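Pyridine synthase TbtD (Thermobispora bispora, PDB 5WA4) probably builds the central pyridine ring of the thiopeptide thiomuracin by a formal [4+2] aza-cycloaddition, binding its substrate through an N-terminal leader peptide. Local coordinates at residues E[140-151]-E[320-328]; E[169-178]-E[223-234]. All coordinates share one frame; numbering follows the deposited sequence.

Contact 1 of 2, residues E[140-151]-E[320-328]; sequences LADFYADTTPSV and CTYLHLTRL
Arg327 reaches from helix 307-328 to helix 135-159 and bonds it twice in a knobs-into-holes contact, where segments 320-328 and 140-151 pack with their axes crossing at -49°. Its NH2 gives a fairly straight bond to Thr148 OG1 (3.2 Å, 158° at the hydrogen), with the hydroxyl close to the guanidinium plane. NH1 makes a more bent bond to Tyr144 O, 3.3 Å away and tilted from that plane. Thr148 OG1 itself donates to Tyr144 O, which therefore accepts from both side chains as well as from Thr147 N. The arginine chain, extended from CG to NE, sits as a knob among Tyr144, Thr147, Thr148 and Val151, and Val151 CG2 lies over one guanidinium face; Phe46 of strand 44-49 adds a cation-pi contact. Farther from Val151, a water links Tyr144 OH to Leu323 O. His324 is the second knob, seated among Phe143, Thr147, Ser150 and Val151, with Val151 CG2 at its ring edge, 3.4 Å from His324 CE1; Trp249 of helix 244-265 stacks on this imidazole. Cys320 CB lies 3.8 Å from the centroid of the Phe143 ring, and Cys320 SG lies over the same face, 4.2 Å from the centroid.

Contact 2 of 2, residues E[169-178]-E[223-234]; sequences FDLVVATAHA and FTERLIAVASSA
Arg226 and Asp170 form a side-on salt bridge between helices 220-235 and 164-178, whose segments 223-234 and 169-178 cross at -56°, axes 8.7 Å apart at closest approach. The arginine starts out toward the other helix: CB directs the chain there, and CG, set anti to the backbone N (chi1 -163°), begins a run that stays extended to NE. Arg226 CG is still 4.2 Å from Asp170 OD1; Arg226 CD comes to 3.7 Å from Asp170 OD1 and meets the Phe169 ring obliquely, near Phe169 CD1. Then NE donates to Asp170 OD1 at 2.8 Å, and past CZ, NH2 donates to Asp170 OD2 in a nearly straight bond (170° at the hydrogen). Both oxygens use their syn lone pairs, and carboxylate and guanidinium are almost coplanar, so each ion holds the rotation of the other.

Beside the bridge, Phe223 turns an edge toward the face of Phe169 in an offset edge-to-face pair, while Leu227 CB meets the Phe169 ring at its edge. Val230 is wedged next along: its CG1 packs 3.6 Å from Val173 CG1 and also touches Ala174. Farther on, small residues let the backbones close in, with Ala234 CB against Ala174 and Ala178. Ala231 CB lies over one face of the His177 imidazole, whose NE2 bonds Glu235 and whose ND1 bonds the N of Leu184.

The bound peptide packs on Phe169, Phe223 and Arg226. Helix 332-352 covers Phe223 and Leu227, helix 184-201 covers Val173 and Ala231, and helix 244-265 flanks Asp170 and Ala178.

In the fold
From the N terminus the chain first makes the four-stranded antiparallel sheet and the helices between its strands; the last strand, 123-128, leads into helix 135-159, the first partner of contact 1. Helix 164-178 follows directly. Two more helices, 184-201 and 205-218, intervene before helix 220-235 returns to it and closes the loop of contact 2, 44 residues long. Helix 307-328 then comes back to helix 135-159, so contact 2 is nested inside the larger loop of contact 1. Their centres lie about 18 Å apart, yet they touch: Thr321 OG1 and Thr175 OG1 probably share a hydrogen bond, and Tyr322 and Leu325 pack on Val172. Together they tie the sheet side to the helical, peptide-binding side.

Contact 1 of 2, residues E[140-151]-E[320-328]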
loop_
_atom_site.group_PDB
_atom_site.type_symbol
_atom_site.label_atom_id
_atom_site.label_comp_id
_atom_site.label_asym_id
_atom_site.label_seq_id
_atom_site.Cartn_x
_atom_site.Cartn_y
_atom_site.Cartn_z
ATOM N N LEU E 140 -3.158 -12.337 -33.206
ATOM C CA LEU E 140 -4.585 -12.172 -32.921
ATOM C C LEU E 140 -5.412 -12.208 -34.198
ATOM O O LEU E 140 -6.371 -12.974 -34.307
ATOM C CB LEU E 140 -4.822 -10.856 -32.178
ATOM C CG LEU E 140 -5.922 -10.856 -31.125
ATOM C CD1 LEU E 140 -5.639 -11.929 -30.080
ATOM C CD2 LEU E 140 -5.992 -9.483 -30.472
ATOM N N ALA E 141 -5.009 -11.374 -35.155
ATOM C CA ALA E 141 -5.616 -11.321 -36.475
ATOM C C ALA E 141 -5.683 -12.704 -37.132
ATOM O O ALA E 141 -6.730 -13.086 -37.659
ATOM C CB ALA E 141 -4.857 -10.344 -37.363
ATOM N N ASP E 142 -4.582 -13.451 -37.102
ATOM C CA ASP E 142 -4.577 -14.803 -37.651
ATOM C C ASP E 142 -5.616 -15.641 -36.937
ATOM O O ASP E 142 -6.403 -16.363 -37.569
ATOM C CB ASP E 142 -3.204 -15.473 -37.517
ATOM C CG ASP E 142 -2.203 -15.031 -38.591
ATOM O OD1 ASP E 142 -2.490 -14.081 -39.364
ATOM O OD2 ASP E 142 -1.101 -15.636 -38.626
ATOM N N PHE E 143 -5.611 -15.543 -35.611
ATOM C CA PHE E 143 -6.564 -16.304 -34.816
ATOM C C PHE E 143 -8.016 -15.983 -35.193
ATOM O O PHE E 143 -8.840 -16.881 -35.294
ATOM C CB PHE E 143 -6.365 -16.058 -33.316
ATOM C CG PHE E 143 -7.503 -16.562 -32.483
ATOM C CD1 PHE E 143 -7.588 -17.910 -32.155
ATOM C CD2 PHE E 143 -8.527 -15.696 -32.073
ATOM C CE1 PHE E 143 -8.656 -18.399 -31.409
ATOM C CE2 PHE E 143 -9.600 -16.165 -31.334
ATOM C CZ PHE E 143 -9.668 -17.530 -30.996
ATOM N N TYR E 144 -8.326 -14.707 -35.374
ATOM C CA TYR E 144 -9.696 -14.317 -35.617
ATOM C C TYR E 144 -10.125 -14.891 -36.960
ATOM O O TYR E 144 -11.203 -15.491 -37.077
ATOM C CB TYR E 144 -9.865 -12.783 -35.558
ATOM C CG TYR E 144 -10.054 -12.250 -34.144
ATOM C CD1 TYR E 144 -10.911 -12.881 -33.268
ATOM C CD2 TYR E 144 -9.373 -11.124 -33.680
ATOM C CE1 TYR E 144 -11.100 -12.410 -31.981
ATOM C CE2 TYR E 144 -9.554 -10.652 -32.385
ATOM C CZ TYR E 144 -10.427 -11.305 -31.538
ATOM O OH TYR E 144 -10.645 -10.882 -30.231
ATOM N N ALA E 145 -9.261 -14.737 -37.957
ATOM C CA ALA E 145 -9.511 -15.284 -39.285
ATOM C C ALA E 145 -9.705 -16.806 -39.249
ATOM O O ALA E 145 -10.638 -17.346 -39.828
ATOM C CB ALA E 145 -8.367 -14.920 -40.220
ATOM N N ASP E 146 -8.818 -17.504 -38.563
ATOM C CA ASP E 146 -8.876 -18.949 -38.585
ATOM C C ASP E 146 -10.134 -19.468 -37.885
ATOM O O ASP E 146 -10.586 -20.579 -38.177
ATOM C CB ASP E 146 -7.612 -19.539 -37.950
ATOM C CG ASP E 146 -6.352 -19.147 -38.699
ATOM O OD1 ASP E 146 -6.451 -18.800 -39.899
ATOM O OD2 ASP E 146 -5.257 -19.179 -38.091
ATOM N N THR E 147 -10.704 -18.664 -36.984
ATOM C CA THR E 147 -11.851 -19.098 -36.179
ATOM C C THR E 147 -13.214 -18.583 -36.678
ATOM O O THR E 147 -14.258 -18.892 -36.085
ATOM C CB THR E 147 -11.703 -18.684 -34.698
ATOM O OG1 THR E 147 -11.272 -17.322 -34.614
ATOM C CG2 THR E 147 -10.701 -19.568 -33.997
ATOM N N THR E 148 -13.215 -17.830 -37.770
ATOM C CA THR E 148 -14.465 -17.341 -38.329
ATOM C C THR E 148 -15.535 -18.415 -38.672
ATOM O O THR E 148 -16.726 -18.222 -38.367
ATOM C CB THR E 148 -14.181 -16.529 -39.554
ATOM O OG1 THR E 148 -13.552 -15.311 -39.147
ATOM C CG2 THR E 148 -15.457 -16.218 -40.271
ATOM N N PRO E 149 -15.136 -19.545 -39.299
ATOM C CA PRO E 149 -16.184 -20.563 -39.478
ATOM C C PRO E 149 -16.661 -21.157 -38.158
ATOM O O PRO E 149 -17.708 -21.803 -38.130
ATOM C CB PRO E 149 -15.501 -21.643 -40.343
ATOM C CG PRO E 149 -14.040 -21.381 -40.231
ATOM C CD PRO E 149 -13.904 -19.898 -40.026
ATOM N N SER E 150 -15.908 -20.958 -37.085
ATOM C CA SER E 150 -16.372 -21.412 -35.781
ATOM C C SER E 150 -17.408 -20.433 -35.231
ATOM O O SER E 150 -18.222 -20.783 -34.356
ATOM C CB SER E 150 -15.208 -21.572 -34.796
ATOM O OG SER E 150 -14.661 -22.869 -34.881
ATOM N N VAL E 151 -17.368 -19.207 -35.748
ATOM C CA VAL E 151 -18.345 -18.213 -35.370
ATOM C C VAL E 151 -19.698 -18.580 -35.977
ATOM O O VAL E 151 -20.664 -18.803 -35.235
ATOM C CB VAL E 151 -17.926 -16.822 -35.802
ATOM C CG1 VAL E 151 -19.010 -15.826 -35.494
ATOM C CG2 VAL E 151 -16.668 -16.435 -35.067
ATOM N N CYS E 320 -7.695 -16.208 -25.900
ATOM C CA CYS E 320 -8.228 -16.121 -27.240
ATOM C C CYS E 320 -9.644 -16.751 -27.265
ATOM O O CYS E 320 -10.542 -16.272 -27.956
ATOM C CB CYS E 320 -7.266 -16.805 -28.232
ATOM S SG CYS E 320 -5.851 -15.735 -28.768
ATOM N N THR E 321 -9.848 -17.816 -26.495
ATOM C CA THR E 321 -11.164 -18.412 -26.407
ATOM C C THR E 321 -12.177 -17.399 -25.867
ATOM O O THR E 321 -13.248 -17.188 -26.473
ATOM C CB THR E 321 -11.171 -19.647 -25.518
ATOM O OG1 THR E 321 -10.408 -20.680 -26.142
ATOM C CG2 THR E 321 -12.593 -20.136 -25.307
ATOM N N TYR E 322 -11.837 -16.772 -24.740
ATOM C CA TYR E 322 -12.718 -15.771 -24.161
ATOM C C TYR E 322 -13.005 -14.712 -25.210
ATOM O O TYR E 322 -14.132 -14.273 -25.326
ATOM C CB TYR E 322 -12.112 -15.135 -22.910
ATOM C CG TYR E 322 -11.887 -16.085 -21.744
ATOM C CD1 TYR E 322 -12.605 -17.276 -21.631
ATOM C CD2 TYR E 322 -10.958 -15.782 -20.753
ATOM C CE1 TYR E 322 -12.396 -18.138 -20.565
ATOM C CE2 TYR E 322 -10.747 -16.620 -19.681
ATOM C CZ TYR E 322 -11.459 -17.801 -19.584
ATOM O OH TYR E 322 -11.218 -18.656 -18.515
ATOM N N LEU E 323 -12.004 -14.330 -26.002
ATOM C CA LEU E 323 -12.186 -13.267 -26.991
ATOM C C LEU E 323 -13.139 -13.704 -28.124
ATOM O O LEU E 323 -13.843 -12.865 -28.726
ATOM C CB LEU E 323 -10.835 -12.819 -27.564
ATOM C CG LEU E 323 -9.892 -11.867 -26.803
ATOM C CD1 LEU E 323 -8.628 -11.683 -27.591
ATOM C CD2 LEU E 323 -10.510 -10.500 -26.571
ATOM N N HIS E 324 -13.164 -15.014 -28.386
ATOM C CA HIS E 324 -14.078 -15.632 -29.344
ATOM C C HIS E 324 -15.510 -15.517 -28.821
ATOM O O HIS E 324 -16.386 -15.013 -29.506
ATOM C CB HIS E 324 -13.692 -17.097 -29.547
ATOM C CG HIS E 324 -14.532 -17.853 -30.543
ATOM N ND1 HIS E 324 -14.717 -17.433 -31.847
ATOM C CD2 HIS E 324 -15.191 -19.037 -30.434
ATOM C CE1 HIS E 324 -15.456 -18.321 -32.491
ATOM N NE2 HIS E 324 -15.750 -19.308 -31.659
ATOM N N LEU E 325 -15.734 -15.987 -27.593
ATOM C CA LEU E 325 -17.049 -15.951 -26.969
ATOM C C LEU E 325 -17.619 -14.520 -26.974
ATOM O O LEU E 325 -18.797 -14.334 -27.245
ATOM C CB LEU E 325 -16.995 -16.496 -25.537
ATOM C CG LEU E 325 -16.351 -17.868 -25.365
ATOM C CD1 LEU E 325 -16.275 -18.294 -23.910
ATOM C CD2 LEU E 325 -17.038 -18.930 -26.200
ATOM N N THR E 326 -16.799 -13.510 -26.704
ATOM C CA THR E 326 -17.284 -12.137 -26.837
ATOM C C THR E 326 -17.708 -11.871 -28.293
ATOM O O THR E 326 -18.637 -11.100 -28.556
ATOM C CB THR E 326 -16.222 -11.087 -26.360
ATOM O OG1 THR E 326 -16.292 -10.953 -24.936
ATOM C CG2 THR E 326 -16.453 -9.700 -26.993
ATOM N N ARG E 327 -17.060 -12.532 -29.244
ATOM C CA ARG E 327 -17.412 -12.331 -30.650
ATOM C C ARG E 327 -18.737 -13.048 -30.973
ATOM O O ARG E 327 -19.428 -12.697 -31.933
ATOM C CB ARG E 327 -16.297 -12.844 -31.553
ATOM C CG ARG E 327 -16.209 -12.195 -32.897
ATOM C CD ARG E 327 -15.077 -12.860 -33.644
ATOM N NE ARG E 327 -15.021 -12.494 -35.049
ATOM C CZ ARG E 327 -14.448 -13.255 -35.975
ATOM N NH1 ARG E 327 -13.905 -14.416 -35.625
ATOM N NH2 ARG E 327 -14.426 -12.867 -37.245
ATOM N N LEU E 328 -19.075 -14.055 -30.166
ATOM C CA LEU E 328 -20.326 -14.797 -30.318
ATOM C C LEU E 328 -21.525 -14.058 -29.700
ATOM O O LEU E 328 -22.674 -14.408 -29.965
ATOM C CB LEU E 328 -20.221 -16.190 -29.686
ATOM C CG LEU E 328 -19.157 -17.162 -30.202
ATOM C CD1 LEU E 328 -19.302 -18.523 -29.537
ATOM C CD2 LEU E 328 -19.217 -17.301 -31.708
HETATM O O HOH W 1 -13.525 -10.188 -29.706
#

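Contact 2 of 2, residues E[169-178]-E[223-234]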
loop_
_atom_site.group_PDB
_atom_site.type_symbol
_atom_site.label_atom_id
_atom_site.label_comp_id
_atom_site.label_asym_id
_atom_site.label_seq_id
_atom_site.Cartn_x
_atom_site.Cartn_y
_atom_site.Cartn_z
ATOM N N PHE E 169 -19.705 -23.001 -22.647
ATOM C CA PHE E 169 -19.273 -23.983 -21.662
ATOM C C PHE E 169 -18.352 -25.002 -22.333
ATOM O O PHE E 169 -17.251 -25.260 -21.844
ATOM C CB PHE E 169 -20.470 -24.672 -21.012
ATOM C CG PHE E 169 -20.099 -25.695 -19.960
ATOM C CD1 PHE E 169 -19.923 -27.030 -20.299
ATOM C CD2 PHE E 169 -19.933 -25.324 -18.638
ATOM C CE1 PHE E 169 -19.586 -27.974 -19.330
ATOM C CE2 PHE E 169 -19.604 -26.272 -17.662
ATOM C CZ PHE E 169 -19.436 -27.594 -18.011
ATOM N N ASP E 170 -18.798 -25.549 -23.467
ATOM C CA ASP E 170 -18.027 -26.551 -24.200
ATOM C C ASP E 170 -16.624 -26.015 -24.576
ATOM O O ASP E 170 -15.611 -26.625 -24.220
ATOM C CB ASP E 170 -18.769 -27.012 -25.470
ATOM C CG ASP E 170 -20.081 -27.779 -25.187
ATOM O OD1 ASP E 170 -20.262 -28.329 -24.084
ATOM O OD2 ASP E 170 -20.929 -27.856 -26.109
ATOM N N LEU E 171 -16.568 -24.875 -25.270
ATOM C CA LEU E 171 -15.291 -24.308 -25.708
ATOM C C LEU E 171 -14.343 -24.057 -24.548
ATOM O O LEU E 171 -13.191 -24.497 -24.568
ATOM C CB LEU E 171 -15.508 -23.009 -26.476
ATOM C CG LEU E 171 -16.275 -23.217 -27.778
ATOM C CD1 LEU E 171 -16.376 -21.926 -28.598
ATOM C CD2 LEU E 171 -15.662 -24.365 -28.572
ATOM N N VAL E 172 -14.826 -23.355 -23.534
ATOM C CA VAL E 172 -14.003 -23.045 -22.366
ATOM C C VAL E 172 -13.429 -24.309 -21.719
ATOM O O VAL E 172 -12.242 -24.387 -21.464
ATOM C CB VAL E 172 -14.820 -22.224 -21.336
ATOM C CG1 VAL E 172 -14.407 -22.523 -19.917
ATOM C CG2 VAL E 172 -14.710 -20.747 -21.644
ATOM N N VAL E 173 -14.272 -25.300 -21.470
ATOM C CA VAL E 173 -13.819 -26.560 -20.881
ATOM C C VAL E 173 -12.797 -27.283 -21.776
ATOM O O VAL E 173 -11.822 -27.838 -21.282
ATOM C CB VAL E 173 -15.017 -27.519 -20.615
ATOM C CG1 VAL E 173 -14.538 -28.869 -20.093
ATOM C CG2 VAL E 173 -15.993 -26.909 -19.635
ATOM N N ALA E 174 -13.035 -27.272 -23.088
ATOM C CA ALA E 174 -12.237 -28.058 -24.026
ATOM C C ALA E 174 -10.806 -27.526 -24.121
ATOM O O ALA E 174 -9.835 -28.301 -24.111
ATOM C CB ALA E 174 -12.884 -28.075 -25.395
ATOM N N THR E 175 -10.692 -26.203 -24.210
ATOM C CA THR E 175 -9.405 -25.533 -24.206
ATOM C C THR E 175 -8.592 -25.836 -22.933
ATOM O O THR E 175 -7.376 -26.116 -23.015
ATOM C CB THR E 175 -9.591 -24.027 -24.377
ATOM O OG1 THR E 175 -10.286 -23.791 -25.608
ATOM C CG2 THR E 175 -8.254 -23.312 -24.432
ATOM N N ALA E 176 -9.233 -25.798 -21.766
ATOM C CA ALA E 176 -8.487 -26.043 -20.529
ATOM C C ALA E 176 -8.071 -27.487 -20.419
ATOM O O ALA E 176 -7.094 -27.792 -19.742
ATOM C CB ALA E 176 -9.285 -25.655 -19.312
ATOM N N HIS E 177 -8.812 -28.395 -21.059
ATOM C CA HIS E 177 -8.468 -29.815 -20.930
ATOM C C HIS E 177 -7.370 -30.186 -21.926
ATOM O O HIS E 177 -6.380 -30.831 -21.573
ATOM C CB HIS E 177 -9.687 -30.720 -21.131
ATOM C CG HIS E 177 -9.431 -32.142 -20.748
ATOM N ND1 HIS E 177 -8.846 -32.494 -19.551
ATOM C CD2 HIS E 177 -9.630 -33.300 -21.423
ATOM C CE1 HIS E 177 -8.719 -33.808 -19.493
ATOM N NE2 HIS E 177 -9.187 -34.320 -20.615
ATOM N N ALA E 178 -7.552 -29.756 -23.166
ATOM C CA ALA E 178 -6.683 -30.147 -24.251
ATOM C C ALA E 178 -5.384 -29.348 -24.277
ATOM O O ALA E 178 -4.305 -29.919 -24.388
ATOM C CB ALA E 178 -7.420 -30.004 -25.582
ATOM N N PHE E 223 -24.351 -31.013 -15.439
ATOM C CA PHE E 223 -23.075 -30.341 -15.677
ATOM C C PHE E 223 -21.902 -31.310 -15.673
ATOM O O PHE E 223 -21.054 -31.251 -16.555
ATOM C CB PHE E 223 -22.821 -29.239 -14.636
ATOM C CG PHE E 223 -23.505 -27.945 -14.951
ATOM C CD1 PHE E 223 -22.957 -27.066 -15.859
ATOM C CD2 PHE E 223 -24.700 -27.615 -14.350
ATOM C CE1 PHE E 223 -23.588 -25.881 -16.163
ATOM C CE2 PHE E 223 -25.324 -26.437 -14.648
ATOM C CZ PHE E 223 -24.773 -25.567 -15.563
ATOM N N THR E 224 -21.839 -32.177 -14.666
ATOM C CA THR E 224 -20.710 -33.078 -14.516
ATOM C C THR E 224 -20.595 -34.019 -15.692
ATOM O O THR E 224 -19.491 -34.322 -16.150
ATOM C CB THR E 224 -20.815 -33.928 -13.255
ATOM O OG1 THR E 224 -22.130 -34.494 -13.181
ATOM C CG2 THR E 224 -20.527 -33.104 -12.022
ATOM N N GLU E 225 -21.733 -34.492 -16.185
ATOM C CA GLU E 225 -21.678 -35.498 -17.233
ATOM C C GLU E 225 -21.512 -34.875 -18.630
ATOM O O GLU E 225 -21.040 -35.553 -19.557
ATOM C CB GLU E 225 -22.898 -36.425 -17.145
ATOM C CG GLU E 225 -22.701 -37.496 -16.055
ATOM C CD GLU E 225 -23.971 -38.239 -15.687
ATOM O OE1 GLU E 225 -25.067 -37.786 -16.082
ATOM O OE2 GLU E 225 -23.877 -39.275 -14.990
ATOM N N ARG E 226 -21.818 -33.586 -18.777
ATOM C CA ARG E 226 -21.409 -32.897 -20.000
ATOM C C ARG E 226 -19.902 -32.542 -19.982
ATOM O O ARG E 226 -19.252 -32.514 -21.024
ATOM C CB ARG E 226 -22.229 -31.643 -20.231
ATOM C CG ARG E 226 -22.097 -31.174 -21.644
ATOM C CD ARG E 226 -22.749 -29.857 -21.882
ATOM N NE ARG E 226 -22.628 -29.500 -23.291
ATOM C CZ ARG E 226 -23.412 -29.982 -24.252
ATOM N NH1 ARG E 226 -24.354 -30.856 -23.942
ATOM N NH2 ARG E 226 -23.259 -29.596 -25.516
ATOM N N LEU E 227 -19.351 -32.289 -18.799
ATOM C CA LEU E 227 -17.942 -31.955 -18.689
ATOM C C LEU E 227 -17.080 -33.197 -18.956
ATOM O O LEU E 227 -16.097 -33.129 -19.685
ATOM C CB LEU E 227 -17.633 -31.347 -17.318
ATOM C CG LEU E 227 -16.165 -31.106 -16.951
ATOM C CD1 LEU E 227 -16.049 -29.783 -16.239
ATOM C CD2 LEU E 227 -15.613 -32.204 -16.069
ATOM N N ILE E 228 -17.465 -34.329 -18.377
ATOM C CA ILE E 228 -16.894 -35.623 -18.754
ATOM C C ILE E 228 -16.980 -35.870 -20.272
ATOM O O ILE E 228 -16.054 -36.401 -20.878
ATOM C CB ILE E 228 -17.599 -36.779 -18.023
ATOM C CG1 ILE E 228 -17.412 -36.643 -16.514
ATOM C CG2 ILE E 228 -17.040 -38.110 -18.474
ATOM C CD1 ILE E 228 -18.052 -37.751 -15.724
ATOM N N ALA E 229 -18.088 -35.466 -20.884
ATOM C CA ALA E 229 -18.283 -35.682 -22.311
ATOM C C ALA E 229 -17.504 -34.680 -23.189
ATOM O O ALA E 229 -17.046 -35.039 -24.282
ATOM C CB ALA E 229 -19.776 -35.642 -22.644
ATOM N N VAL E 230 -17.371 -33.433 -22.729
ATOM C CA VAL E 230 -16.634 -32.415 -23.483
ATOM C C VAL E 230 -15.141 -32.700 -23.430
ATOM O O VAL E 230 -14.421 -32.557 -24.431
ATOM C CB VAL E 230 -16.898 -30.990 -22.952
ATOM C CG1 VAL E 230 -15.761 -30.053 -23.290
ATOM C CG2 VAL E 230 -18.181 -30.470 -23.534
ATOM N N ALA E 231 -14.684 -33.119 -22.257
ATOM C CA ALA E 231 -13.296 -33.485 -22.106
ATOM C C ALA E 231 -12.970 -34.654 -23.042
ATOM O O ALA E 231 -11.917 -34.655 -23.671
ATOM C CB ALA E 231 -12.986 -33.828 -20.659
ATOM N N SER E 232 -13.888 -35.620 -23.146
ATOM C CA SER E 232 -13.734 -36.778 -24.032
ATOM C C SER E 232 -13.517 -36.364 -25.488
ATOM O O SER E 232 -12.555 -36.792 -26.118
ATOM C CB SER E 232 -14.956 -37.704 -23.946
ATOM O OG SER E 232 -15.050 -38.356 -22.688
ATOM N N SER E 233 -14.403 -35.532 -26.027
ATOM C CA SER E 233 -14.229 -35.009 -27.386
ATOM C C SER E 233 -13.013 -34.109 -27.518
ATOM O O SER E 233 -12.721 -33.608 -28.598
ATOM C CB SER E 233 -15.465 -34.231 -27.843
ATOM O OG SER E 233 -16.502 -35.101 -28.231
ATOM N N ALA E 234 -12.317 -33.880 -26.416
ATOM C CA ALA E 234 -11.186 -32.991 -26.448
ATOM C C ALA E 234 -9.871 -33.757 -26.508
ATOM O O ALA E 234 -8.858 -33.200 -26.951
ATOM C CB ALA E 234 -11.213 -32.086 -25.260
#